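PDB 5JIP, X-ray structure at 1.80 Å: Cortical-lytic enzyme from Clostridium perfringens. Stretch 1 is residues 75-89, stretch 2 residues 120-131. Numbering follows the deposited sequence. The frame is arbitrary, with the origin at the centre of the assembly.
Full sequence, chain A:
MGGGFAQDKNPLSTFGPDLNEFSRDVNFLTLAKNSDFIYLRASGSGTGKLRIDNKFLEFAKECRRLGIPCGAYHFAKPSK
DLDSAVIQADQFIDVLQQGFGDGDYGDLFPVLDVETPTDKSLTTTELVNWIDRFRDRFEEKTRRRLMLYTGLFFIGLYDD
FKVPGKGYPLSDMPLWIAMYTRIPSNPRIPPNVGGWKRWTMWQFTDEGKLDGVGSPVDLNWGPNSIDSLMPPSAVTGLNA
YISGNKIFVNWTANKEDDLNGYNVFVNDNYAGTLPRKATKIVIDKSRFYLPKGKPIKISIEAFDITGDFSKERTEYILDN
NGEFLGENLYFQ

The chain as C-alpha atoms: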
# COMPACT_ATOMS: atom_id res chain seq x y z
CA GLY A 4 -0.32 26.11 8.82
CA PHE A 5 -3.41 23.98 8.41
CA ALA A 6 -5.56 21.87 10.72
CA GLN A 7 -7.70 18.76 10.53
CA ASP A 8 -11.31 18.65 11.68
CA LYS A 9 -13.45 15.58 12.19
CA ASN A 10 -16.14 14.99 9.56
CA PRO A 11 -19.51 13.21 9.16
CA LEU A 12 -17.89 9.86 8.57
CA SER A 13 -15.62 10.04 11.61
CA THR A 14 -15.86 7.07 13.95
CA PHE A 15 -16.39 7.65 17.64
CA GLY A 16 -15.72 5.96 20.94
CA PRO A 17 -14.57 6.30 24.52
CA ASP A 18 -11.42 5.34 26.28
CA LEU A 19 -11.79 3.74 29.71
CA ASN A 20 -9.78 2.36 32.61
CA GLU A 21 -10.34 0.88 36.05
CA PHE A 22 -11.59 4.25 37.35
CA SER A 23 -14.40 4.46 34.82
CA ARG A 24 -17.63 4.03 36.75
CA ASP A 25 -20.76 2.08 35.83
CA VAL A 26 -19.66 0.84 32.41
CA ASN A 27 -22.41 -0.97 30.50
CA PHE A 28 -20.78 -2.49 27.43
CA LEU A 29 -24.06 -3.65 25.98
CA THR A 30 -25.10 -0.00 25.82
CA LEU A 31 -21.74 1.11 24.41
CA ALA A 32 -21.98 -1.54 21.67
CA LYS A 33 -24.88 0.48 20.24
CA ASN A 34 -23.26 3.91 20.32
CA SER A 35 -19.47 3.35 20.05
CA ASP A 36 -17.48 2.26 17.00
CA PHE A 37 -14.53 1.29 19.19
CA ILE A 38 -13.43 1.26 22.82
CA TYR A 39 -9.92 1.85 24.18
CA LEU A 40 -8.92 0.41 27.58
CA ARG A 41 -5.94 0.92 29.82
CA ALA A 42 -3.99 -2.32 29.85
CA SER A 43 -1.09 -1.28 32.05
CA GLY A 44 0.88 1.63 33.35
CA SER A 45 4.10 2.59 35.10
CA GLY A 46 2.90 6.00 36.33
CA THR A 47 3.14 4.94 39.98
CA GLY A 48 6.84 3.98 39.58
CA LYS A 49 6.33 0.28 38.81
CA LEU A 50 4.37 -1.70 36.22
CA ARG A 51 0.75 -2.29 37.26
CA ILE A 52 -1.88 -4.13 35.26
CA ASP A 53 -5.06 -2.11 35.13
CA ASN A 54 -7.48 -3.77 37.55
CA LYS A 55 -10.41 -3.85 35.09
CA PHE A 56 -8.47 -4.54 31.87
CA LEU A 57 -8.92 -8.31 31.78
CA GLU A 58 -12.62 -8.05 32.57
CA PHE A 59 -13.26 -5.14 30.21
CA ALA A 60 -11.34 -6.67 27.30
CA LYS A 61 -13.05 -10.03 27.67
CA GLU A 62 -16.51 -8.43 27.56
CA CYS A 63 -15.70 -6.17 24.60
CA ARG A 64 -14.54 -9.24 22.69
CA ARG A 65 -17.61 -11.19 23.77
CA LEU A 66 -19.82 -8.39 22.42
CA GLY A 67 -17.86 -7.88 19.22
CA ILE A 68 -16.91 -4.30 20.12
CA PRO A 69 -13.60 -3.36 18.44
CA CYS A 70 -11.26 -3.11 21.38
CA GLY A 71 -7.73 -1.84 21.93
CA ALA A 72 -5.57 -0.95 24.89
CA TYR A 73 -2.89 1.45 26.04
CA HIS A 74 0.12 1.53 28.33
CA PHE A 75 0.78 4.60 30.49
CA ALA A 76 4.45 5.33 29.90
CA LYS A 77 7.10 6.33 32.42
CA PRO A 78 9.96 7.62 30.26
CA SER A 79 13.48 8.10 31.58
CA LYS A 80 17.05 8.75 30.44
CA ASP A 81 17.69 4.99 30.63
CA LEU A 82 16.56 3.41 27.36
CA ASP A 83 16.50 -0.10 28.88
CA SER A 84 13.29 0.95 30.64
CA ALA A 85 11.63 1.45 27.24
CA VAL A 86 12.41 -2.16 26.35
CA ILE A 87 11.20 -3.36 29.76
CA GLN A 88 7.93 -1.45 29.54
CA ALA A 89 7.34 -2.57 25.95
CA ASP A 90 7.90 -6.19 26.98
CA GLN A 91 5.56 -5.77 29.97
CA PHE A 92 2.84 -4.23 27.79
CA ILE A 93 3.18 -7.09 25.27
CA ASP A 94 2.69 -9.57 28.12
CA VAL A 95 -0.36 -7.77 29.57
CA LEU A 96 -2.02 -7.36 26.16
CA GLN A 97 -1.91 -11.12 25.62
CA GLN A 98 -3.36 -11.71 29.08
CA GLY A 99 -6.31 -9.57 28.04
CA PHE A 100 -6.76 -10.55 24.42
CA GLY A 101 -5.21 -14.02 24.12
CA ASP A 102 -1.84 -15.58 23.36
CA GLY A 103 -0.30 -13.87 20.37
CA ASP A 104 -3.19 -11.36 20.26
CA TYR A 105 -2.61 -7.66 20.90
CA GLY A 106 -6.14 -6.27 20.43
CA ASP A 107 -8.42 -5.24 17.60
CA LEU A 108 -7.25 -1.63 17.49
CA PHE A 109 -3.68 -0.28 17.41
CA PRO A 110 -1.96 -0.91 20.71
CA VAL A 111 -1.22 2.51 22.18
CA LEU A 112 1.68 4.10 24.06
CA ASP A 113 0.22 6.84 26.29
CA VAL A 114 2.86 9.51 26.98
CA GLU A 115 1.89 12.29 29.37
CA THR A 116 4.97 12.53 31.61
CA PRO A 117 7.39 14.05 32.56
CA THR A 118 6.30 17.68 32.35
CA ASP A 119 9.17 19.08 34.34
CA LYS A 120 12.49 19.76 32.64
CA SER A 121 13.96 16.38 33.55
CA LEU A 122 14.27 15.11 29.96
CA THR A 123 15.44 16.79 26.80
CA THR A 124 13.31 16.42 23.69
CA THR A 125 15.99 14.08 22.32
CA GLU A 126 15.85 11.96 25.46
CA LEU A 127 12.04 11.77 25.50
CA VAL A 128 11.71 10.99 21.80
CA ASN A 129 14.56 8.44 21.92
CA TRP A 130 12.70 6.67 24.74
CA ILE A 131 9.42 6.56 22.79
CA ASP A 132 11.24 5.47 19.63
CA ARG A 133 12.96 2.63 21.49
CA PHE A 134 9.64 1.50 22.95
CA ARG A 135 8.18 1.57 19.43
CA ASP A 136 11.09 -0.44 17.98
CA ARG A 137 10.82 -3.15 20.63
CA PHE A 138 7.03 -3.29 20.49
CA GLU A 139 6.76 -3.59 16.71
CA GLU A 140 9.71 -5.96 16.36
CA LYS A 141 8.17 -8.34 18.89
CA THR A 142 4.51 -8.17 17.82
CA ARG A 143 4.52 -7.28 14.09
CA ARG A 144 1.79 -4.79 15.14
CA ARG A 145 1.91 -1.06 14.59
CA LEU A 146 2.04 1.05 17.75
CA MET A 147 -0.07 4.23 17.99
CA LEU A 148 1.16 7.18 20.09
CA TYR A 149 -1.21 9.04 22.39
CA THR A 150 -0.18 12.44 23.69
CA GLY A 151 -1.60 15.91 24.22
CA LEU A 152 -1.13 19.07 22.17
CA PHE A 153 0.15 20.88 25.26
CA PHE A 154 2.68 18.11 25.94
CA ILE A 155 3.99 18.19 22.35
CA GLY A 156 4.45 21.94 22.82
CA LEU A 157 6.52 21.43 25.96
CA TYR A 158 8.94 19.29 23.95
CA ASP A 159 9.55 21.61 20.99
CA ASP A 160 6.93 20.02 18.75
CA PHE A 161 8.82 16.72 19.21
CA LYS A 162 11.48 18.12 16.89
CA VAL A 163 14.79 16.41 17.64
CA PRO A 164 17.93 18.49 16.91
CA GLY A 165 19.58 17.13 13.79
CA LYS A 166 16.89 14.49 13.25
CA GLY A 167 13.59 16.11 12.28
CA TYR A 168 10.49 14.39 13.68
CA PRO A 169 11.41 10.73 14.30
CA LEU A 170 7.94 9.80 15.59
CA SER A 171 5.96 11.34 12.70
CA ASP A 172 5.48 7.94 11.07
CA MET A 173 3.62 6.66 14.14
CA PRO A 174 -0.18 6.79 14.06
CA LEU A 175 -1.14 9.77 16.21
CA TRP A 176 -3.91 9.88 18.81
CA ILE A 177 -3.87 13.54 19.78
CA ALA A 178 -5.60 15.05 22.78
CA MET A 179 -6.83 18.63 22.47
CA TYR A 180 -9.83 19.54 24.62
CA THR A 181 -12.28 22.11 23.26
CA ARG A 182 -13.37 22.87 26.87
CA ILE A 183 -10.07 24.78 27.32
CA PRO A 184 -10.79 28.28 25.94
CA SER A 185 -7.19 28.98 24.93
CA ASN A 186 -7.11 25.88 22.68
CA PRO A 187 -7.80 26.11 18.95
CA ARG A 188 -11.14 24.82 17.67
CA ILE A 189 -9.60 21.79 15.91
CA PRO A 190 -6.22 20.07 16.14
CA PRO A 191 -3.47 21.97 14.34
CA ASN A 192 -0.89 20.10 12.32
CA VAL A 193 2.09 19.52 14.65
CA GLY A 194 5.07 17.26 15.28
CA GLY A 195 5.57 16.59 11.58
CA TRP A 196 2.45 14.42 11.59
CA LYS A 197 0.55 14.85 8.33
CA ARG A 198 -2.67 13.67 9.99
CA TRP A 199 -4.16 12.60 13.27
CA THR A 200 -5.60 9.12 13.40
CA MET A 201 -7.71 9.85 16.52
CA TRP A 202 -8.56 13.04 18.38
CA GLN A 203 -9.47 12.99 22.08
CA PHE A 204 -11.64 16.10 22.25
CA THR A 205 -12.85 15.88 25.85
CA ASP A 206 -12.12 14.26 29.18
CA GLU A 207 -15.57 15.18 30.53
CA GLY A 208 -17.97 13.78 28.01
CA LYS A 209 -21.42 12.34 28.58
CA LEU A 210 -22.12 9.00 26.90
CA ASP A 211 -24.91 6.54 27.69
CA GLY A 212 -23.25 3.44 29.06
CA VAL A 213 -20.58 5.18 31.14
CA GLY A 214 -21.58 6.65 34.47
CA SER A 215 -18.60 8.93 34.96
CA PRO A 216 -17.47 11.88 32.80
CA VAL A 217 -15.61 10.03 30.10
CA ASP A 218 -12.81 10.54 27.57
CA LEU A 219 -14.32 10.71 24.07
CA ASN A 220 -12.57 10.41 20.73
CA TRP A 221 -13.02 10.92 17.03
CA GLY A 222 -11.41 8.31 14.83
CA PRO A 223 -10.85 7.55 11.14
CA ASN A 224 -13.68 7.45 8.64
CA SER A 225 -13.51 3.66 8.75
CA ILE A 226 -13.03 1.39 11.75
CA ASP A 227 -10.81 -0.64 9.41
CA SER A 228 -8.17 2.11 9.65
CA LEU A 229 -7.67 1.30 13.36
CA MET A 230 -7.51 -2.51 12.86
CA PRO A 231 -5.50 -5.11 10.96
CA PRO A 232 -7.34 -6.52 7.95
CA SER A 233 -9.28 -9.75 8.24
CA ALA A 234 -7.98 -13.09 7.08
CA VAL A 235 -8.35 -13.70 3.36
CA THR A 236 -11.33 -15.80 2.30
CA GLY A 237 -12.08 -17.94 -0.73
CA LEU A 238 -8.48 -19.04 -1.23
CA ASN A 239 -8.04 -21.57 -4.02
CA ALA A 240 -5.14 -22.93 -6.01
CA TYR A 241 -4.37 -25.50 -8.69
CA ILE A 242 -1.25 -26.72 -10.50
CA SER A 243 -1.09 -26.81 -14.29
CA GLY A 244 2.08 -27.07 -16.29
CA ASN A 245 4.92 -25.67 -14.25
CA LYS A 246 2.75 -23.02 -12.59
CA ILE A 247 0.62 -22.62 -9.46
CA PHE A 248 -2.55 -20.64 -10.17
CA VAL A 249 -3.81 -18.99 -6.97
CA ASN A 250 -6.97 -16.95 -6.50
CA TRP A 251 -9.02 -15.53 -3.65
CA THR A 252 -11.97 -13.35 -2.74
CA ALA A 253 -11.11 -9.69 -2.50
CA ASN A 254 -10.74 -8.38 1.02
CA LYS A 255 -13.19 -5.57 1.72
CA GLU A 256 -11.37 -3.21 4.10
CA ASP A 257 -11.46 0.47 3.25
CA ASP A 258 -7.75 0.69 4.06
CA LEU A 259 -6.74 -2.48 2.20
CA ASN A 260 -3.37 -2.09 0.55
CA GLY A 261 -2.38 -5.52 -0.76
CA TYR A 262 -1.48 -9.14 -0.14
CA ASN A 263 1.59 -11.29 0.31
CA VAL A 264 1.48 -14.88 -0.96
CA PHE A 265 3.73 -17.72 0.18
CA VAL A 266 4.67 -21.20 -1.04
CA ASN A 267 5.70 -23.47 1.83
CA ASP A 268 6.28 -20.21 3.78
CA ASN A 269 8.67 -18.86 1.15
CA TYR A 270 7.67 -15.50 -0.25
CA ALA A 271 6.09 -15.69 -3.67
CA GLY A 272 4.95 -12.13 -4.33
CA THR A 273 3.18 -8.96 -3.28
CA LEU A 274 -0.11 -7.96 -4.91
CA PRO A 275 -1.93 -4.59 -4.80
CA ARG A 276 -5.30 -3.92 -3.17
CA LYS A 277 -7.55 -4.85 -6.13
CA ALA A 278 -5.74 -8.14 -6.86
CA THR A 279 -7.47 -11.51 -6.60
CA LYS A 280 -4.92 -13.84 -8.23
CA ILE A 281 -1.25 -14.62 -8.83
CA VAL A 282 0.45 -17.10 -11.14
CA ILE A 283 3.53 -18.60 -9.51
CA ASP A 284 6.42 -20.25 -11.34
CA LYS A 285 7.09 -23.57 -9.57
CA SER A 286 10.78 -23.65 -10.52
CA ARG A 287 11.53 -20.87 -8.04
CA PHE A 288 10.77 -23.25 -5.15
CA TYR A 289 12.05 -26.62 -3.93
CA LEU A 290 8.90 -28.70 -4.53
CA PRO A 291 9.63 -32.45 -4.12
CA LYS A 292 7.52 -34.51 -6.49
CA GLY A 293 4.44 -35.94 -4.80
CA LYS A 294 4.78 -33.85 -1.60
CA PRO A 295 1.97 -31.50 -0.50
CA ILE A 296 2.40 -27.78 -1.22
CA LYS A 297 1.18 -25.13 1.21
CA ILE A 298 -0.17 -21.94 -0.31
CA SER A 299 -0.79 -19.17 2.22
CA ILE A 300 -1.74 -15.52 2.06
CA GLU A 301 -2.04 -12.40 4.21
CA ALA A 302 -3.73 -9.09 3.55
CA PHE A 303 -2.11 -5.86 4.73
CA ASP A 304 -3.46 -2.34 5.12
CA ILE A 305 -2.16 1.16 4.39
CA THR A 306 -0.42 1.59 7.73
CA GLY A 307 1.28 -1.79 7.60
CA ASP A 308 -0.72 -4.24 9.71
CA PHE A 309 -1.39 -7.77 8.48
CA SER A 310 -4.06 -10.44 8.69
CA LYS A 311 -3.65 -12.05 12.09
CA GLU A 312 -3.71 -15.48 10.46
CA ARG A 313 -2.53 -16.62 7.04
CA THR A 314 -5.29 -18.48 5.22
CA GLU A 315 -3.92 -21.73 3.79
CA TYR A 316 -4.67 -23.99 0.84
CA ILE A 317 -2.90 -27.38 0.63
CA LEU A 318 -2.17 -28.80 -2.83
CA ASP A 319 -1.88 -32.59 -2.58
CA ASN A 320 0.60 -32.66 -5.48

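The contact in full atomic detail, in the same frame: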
# COMPACT_ATOMS: atom_id res chain seq x y z
N PHE A 75 0.37 3.28 30.01
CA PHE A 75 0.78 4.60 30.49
C PHE A 75 2.29 4.58 30.71
O PHE A 75 2.80 3.87 31.60
CB PHE A 75 0.05 5.01 31.76
CG PHE A 75 0.39 6.39 32.20
CD1 PHE A 75 1.49 6.63 33.00
CD2 PHE A 75 -0.37 7.46 31.79
CE1 PHE A 75 1.83 7.91 33.40
CE2 PHE A 75 -0.04 8.75 32.17
CZ PHE A 75 1.04 8.97 32.99
N ALA A 76 3.00 5.37 29.92
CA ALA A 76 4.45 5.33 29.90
C ALA A 76 5.06 6.04 31.11
O ALA A 76 4.51 7.03 31.62
CB ALA A 76 4.95 5.98 28.63
N LYS A 77 6.21 5.54 31.56
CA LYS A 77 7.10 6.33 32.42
C LYS A 77 8.46 6.44 31.75
O LYS A 77 9.34 5.59 31.94
CB LYS A 77 7.22 5.73 33.81
CG LYS A 77 7.84 6.76 34.76
CD LYS A 77 7.65 6.44 36.24
CE LYS A 77 8.16 7.61 37.12
NZ LYS A 77 7.29 8.87 37.06
N PRO A 78 8.68 7.48 30.96
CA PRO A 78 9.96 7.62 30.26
C PRO A 78 11.07 8.01 31.22
O PRO A 78 10.82 8.51 32.31
CB PRO A 78 9.69 8.73 29.23
CG PRO A 78 8.18 8.80 29.13
CD PRO A 78 7.70 8.47 30.51
N SER A 79 12.31 7.74 30.80
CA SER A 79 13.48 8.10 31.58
C SER A 79 14.66 8.25 30.64
O SER A 79 14.56 8.02 29.42
CB SER A 79 13.76 7.07 32.68
OG SER A 79 14.47 5.94 32.19
N LYS A 80 15.81 8.66 31.21
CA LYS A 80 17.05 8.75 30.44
C LYS A 80 17.63 7.37 30.15
O LYS A 80 18.50 7.25 29.28
CB LYS A 80 18.11 9.58 31.19
CG LYS A 80 17.72 11.03 31.42
CD LYS A 80 18.84 11.85 32.06
CE LYS A 80 18.30 13.18 32.55
NZ LYS A 80 19.36 14.07 33.06
N ASP A 81 17.19 6.34 30.85
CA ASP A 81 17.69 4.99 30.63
C ASP A 81 16.80 4.29 29.60
O ASP A 81 15.62 4.03 29.86
CB ASP A 81 17.76 4.20 31.93
CG ASP A 81 18.20 2.78 31.72
OD1 ASP A 81 18.70 2.48 30.62
OD2 ASP A 81 18.04 1.96 32.63
N LEU A 82 17.37 3.98 28.43
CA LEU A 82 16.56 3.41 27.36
C LEU A 82 16.19 1.95 27.62
O LEU A 82 15.23 1.46 27.03
CB LEU A 82 17.29 3.56 26.02
CG LEU A 82 17.47 5.00 25.52
CD1 LEU A 82 18.28 4.95 24.23
CD2 LEU A 82 16.14 5.72 25.28
N ASP A 83 16.90 1.26 28.52
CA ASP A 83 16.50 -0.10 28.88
C ASP A 83 15.09 -0.13 29.43
O ASP A 83 14.42 -1.15 29.33
CB ASP A 83 17.44 -0.71 29.93
CG ASP A 83 18.82 -0.96 29.41
OD1 ASP A 83 18.97 -1.04 28.17
OD2 ASP A 83 19.76 -1.08 30.23
N SER A 84 14.64 0.95 30.08
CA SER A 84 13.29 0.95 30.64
C SER A 84 12.22 1.01 29.55
O SER A 84 11.08 0.59 29.78
CB SER A 84 13.09 2.13 31.61
OG SER A 84 13.15 3.37 30.95
N ALA A 85 12.58 1.49 28.35
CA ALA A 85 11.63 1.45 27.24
C ALA A 85 11.43 0.02 26.76
O ALA A 85 10.30 -0.38 26.44
CB ALA A 85 12.09 2.35 26.11
N VAL A 86 12.51 -0.76 26.71
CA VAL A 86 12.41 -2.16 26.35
C VAL A 86 11.62 -2.92 27.41
O VAL A 86 10.77 -3.75 27.09
CB VAL A 86 13.81 -2.76 26.15
CG1 VAL A 86 13.75 -4.24 25.87
CG2 VAL A 86 14.54 -2.05 25.04
N ILE A 87 11.91 -2.67 28.69
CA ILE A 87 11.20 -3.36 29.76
C ILE A 87 9.71 -3.07 29.69
O ILE A 87 8.87 -3.97 29.82
CB ILE A 87 11.77 -2.97 31.13
CG1 ILE A 87 13.16 -3.59 31.28
CG2 ILE A 87 10.82 -3.37 32.27
CD1 ILE A 87 13.95 -2.96 32.39
N GLN A 88 9.34 -1.79 29.56
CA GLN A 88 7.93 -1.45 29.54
C GLN A 88 7.26 -2.01 28.29
O GLN A 88 6.13 -2.50 28.38
CB GLN A 88 7.73 0.04 29.65
CG GLN A 88 7.95 0.53 31.08
CD GLN A 88 7.88 2.01 31.22
OE1 GLN A 88 6.91 2.66 30.78
NE2 GLN A 88 8.88 2.58 31.87
N ALA A 89 7.94 -1.97 27.14
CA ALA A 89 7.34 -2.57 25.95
C ALA A 89 7.11 -4.07 26.16
O ALA A 89 6.05 -4.60 25.81
CB ALA A 89 8.21 -2.34 24.72
N LYS A 120 11.44 19.65 33.64
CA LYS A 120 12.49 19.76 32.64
C LYS A 120 13.47 18.60 32.73
O LYS A 120 14.63 18.76 32.36
CB LYS A 120 13.21 21.10 32.80
CG LYS A 120 12.28 22.30 32.61
CD LYS A 120 12.90 23.34 31.67
CE LYS A 120 14.08 24.08 32.31
NZ LYS A 120 13.66 24.92 33.48
N SER A 121 13.01 17.44 33.21
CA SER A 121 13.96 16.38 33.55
C SER A 121 14.51 15.68 32.32
O SER A 121 15.60 15.11 32.39
CB SER A 121 13.32 15.36 34.50
OG SER A 121 12.16 14.79 33.93
N LEU A 122 13.80 15.73 31.19
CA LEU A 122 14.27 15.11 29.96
C LEU A 122 14.35 16.14 28.85
O LEU A 122 13.48 17.01 28.74
CB LEU A 122 13.37 13.95 29.51
CG LEU A 122 13.24 12.75 30.46
CD1 LEU A 122 12.29 11.72 29.85
CD2 LEU A 122 14.57 12.14 30.77
N THR A 123 15.40 16.04 28.05
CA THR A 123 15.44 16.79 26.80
C THR A 123 14.47 16.17 25.79
O THR A 123 14.04 15.02 25.92
CB THR A 123 16.85 16.81 26.22
OG1 THR A 123 17.18 15.51 25.73
CG2 THR A 123 17.87 17.19 27.27
N THR A 124 14.12 16.96 24.78
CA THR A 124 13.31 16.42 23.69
C THR A 124 13.98 15.21 23.06
O THR A 124 13.31 14.22 22.72
CB THR A 124 13.06 17.51 22.67
OG1 THR A 124 12.37 18.58 23.32
CG2 THR A 124 12.24 16.98 21.48
N THR A 125 15.31 15.24 22.88
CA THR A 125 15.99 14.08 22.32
C THR A 125 15.82 12.88 23.24
O THR A 125 15.55 11.76 22.78
CB THR A 125 17.48 14.37 22.11
OG1 THR A 125 17.64 15.49 21.23
CG2 THR A 125 18.21 13.15 21.52
N GLU A 126 15.97 13.08 24.54
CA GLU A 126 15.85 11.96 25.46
C GLU A 126 14.43 11.40 25.46
O GLU A 126 14.25 10.17 25.47
CB GLU A 126 16.27 12.40 26.87
CG GLU A 126 17.76 12.65 27.00
CD GLU A 126 18.16 13.31 28.30
OE1 GLU A 126 17.40 14.17 28.80
OE2 GLU A 126 19.24 12.95 28.81
N LEU A 127 13.42 12.27 25.46
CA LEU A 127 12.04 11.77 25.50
C LEU A 127 11.71 11.03 24.21
O LEU A 127 11.21 9.90 24.24
CB LEU A 127 11.06 12.92 25.71
CG LEU A 127 9.58 12.55 25.72
CD1 LEU A 127 9.28 11.59 26.84
CD2 LEU A 127 8.68 13.77 25.88
N VAL A 128 12.03 11.62 23.07
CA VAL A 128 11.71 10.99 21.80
C VAL A 128 12.50 9.70 21.63
O VAL A 128 11.96 8.70 21.15
CB VAL A 128 11.94 11.98 20.63
CG1 VAL A 128 11.83 11.28 19.28
CG2 VAL A 128 10.93 13.16 20.66
N ASN A 129 13.80 9.68 21.97
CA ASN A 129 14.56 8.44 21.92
C ASN A 129 13.90 7.34 22.74
O ASN A 129 13.91 6.17 22.35
CB ASN A 129 15.99 8.67 22.41
CG ASN A 129 16.87 9.31 21.37
OD1 ASN A 129 16.45 9.54 20.22
ND2 ASN A 129 18.10 9.59 21.75
N TRP A 130 13.35 7.68 23.91
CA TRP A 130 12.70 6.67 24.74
C TRP A 130 11.45 6.12 24.06
O TRP A 130 11.26 4.91 23.99
CB TRP A 130 12.36 7.27 26.11
CG TRP A 130 11.89 6.26 27.08
CD1 TRP A 130 12.64 5.62 28.03
CD2 TRP A 130 10.56 5.74 27.20
NE1 TRP A 130 11.86 4.73 28.72
CE2 TRP A 130 10.57 4.79 28.23
CE3 TRP A 130 9.35 5.99 26.52
CZ2 TRP A 130 9.41 4.10 28.63
CZ3 TRP A 130 8.22 5.30 26.91
CH2 TRP A 130 8.26 4.37 27.96
N ILE A 131 10.60 7.00 23.52
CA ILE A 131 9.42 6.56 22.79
C ILE A 131 9.81 5.70 21.60
O ILE A 131 9.24 4.63 21.36
CB ILE A 131 8.61 7.78 22.34
CG1 ILE A 131 8.13 8.55 23.56
CG2 ILE A 131 7.47 7.35 21.39
CD1 ILE A 131 7.51 9.87 23.20
O HOH W 1 15.86 8.84 27.19
O HOH W 2 17.88 15.89 30.62
O HOH W 3 20.86 14.64 30.34

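Stretch 2 meets stretch 1 first at Ser121, whose carbonyl O lies 3.3 Å from Lys80 CE; a water joins this O to Glu126 OE1. Leu122 follows; its side chain lies against the Pro78-Lys80 segment, with CD1 4.0 Å from Pro78 CB and CD2 3.4 Å from Lys80 CG. Thr123 makes no contact across the interface but caps the helix, its OG1 accepting from Glu126 N (3.0 Å), while Thr123 N donates to Glu126 OE1 (2.8 Å). The carboxylate of Glu126 thus held approaches Lys80 without forming a salt bridge: NZ of Lys80 and OE2 of Glu126 are 4.4 Å apart, and a water accepts from the former and donates to the latter. Another water links Glu126 O to Ser79 O. Leu127 CD1 packs on Pro78 CB at 3.7 Å, and Asn129 O lies 3.7 Å from Leu82 CD2.

Trp130 dominates the contact. Its indole is sandwiched between Pro78 CA and Ala85 CB, each 3.6 Å from the centroid of the five-membered ring and over opposite faces. At the ring edge, Trp130 NE1 donates to Ser84 OG (2.9 Å, 164°), a hydroxyl that itself donates to Asp81 O (2.8 Å). The indole nitrogen of buried Trp130 is thus satisfied, in a slot with aliphatic groups over the two ring faces and polar atoms along its edge.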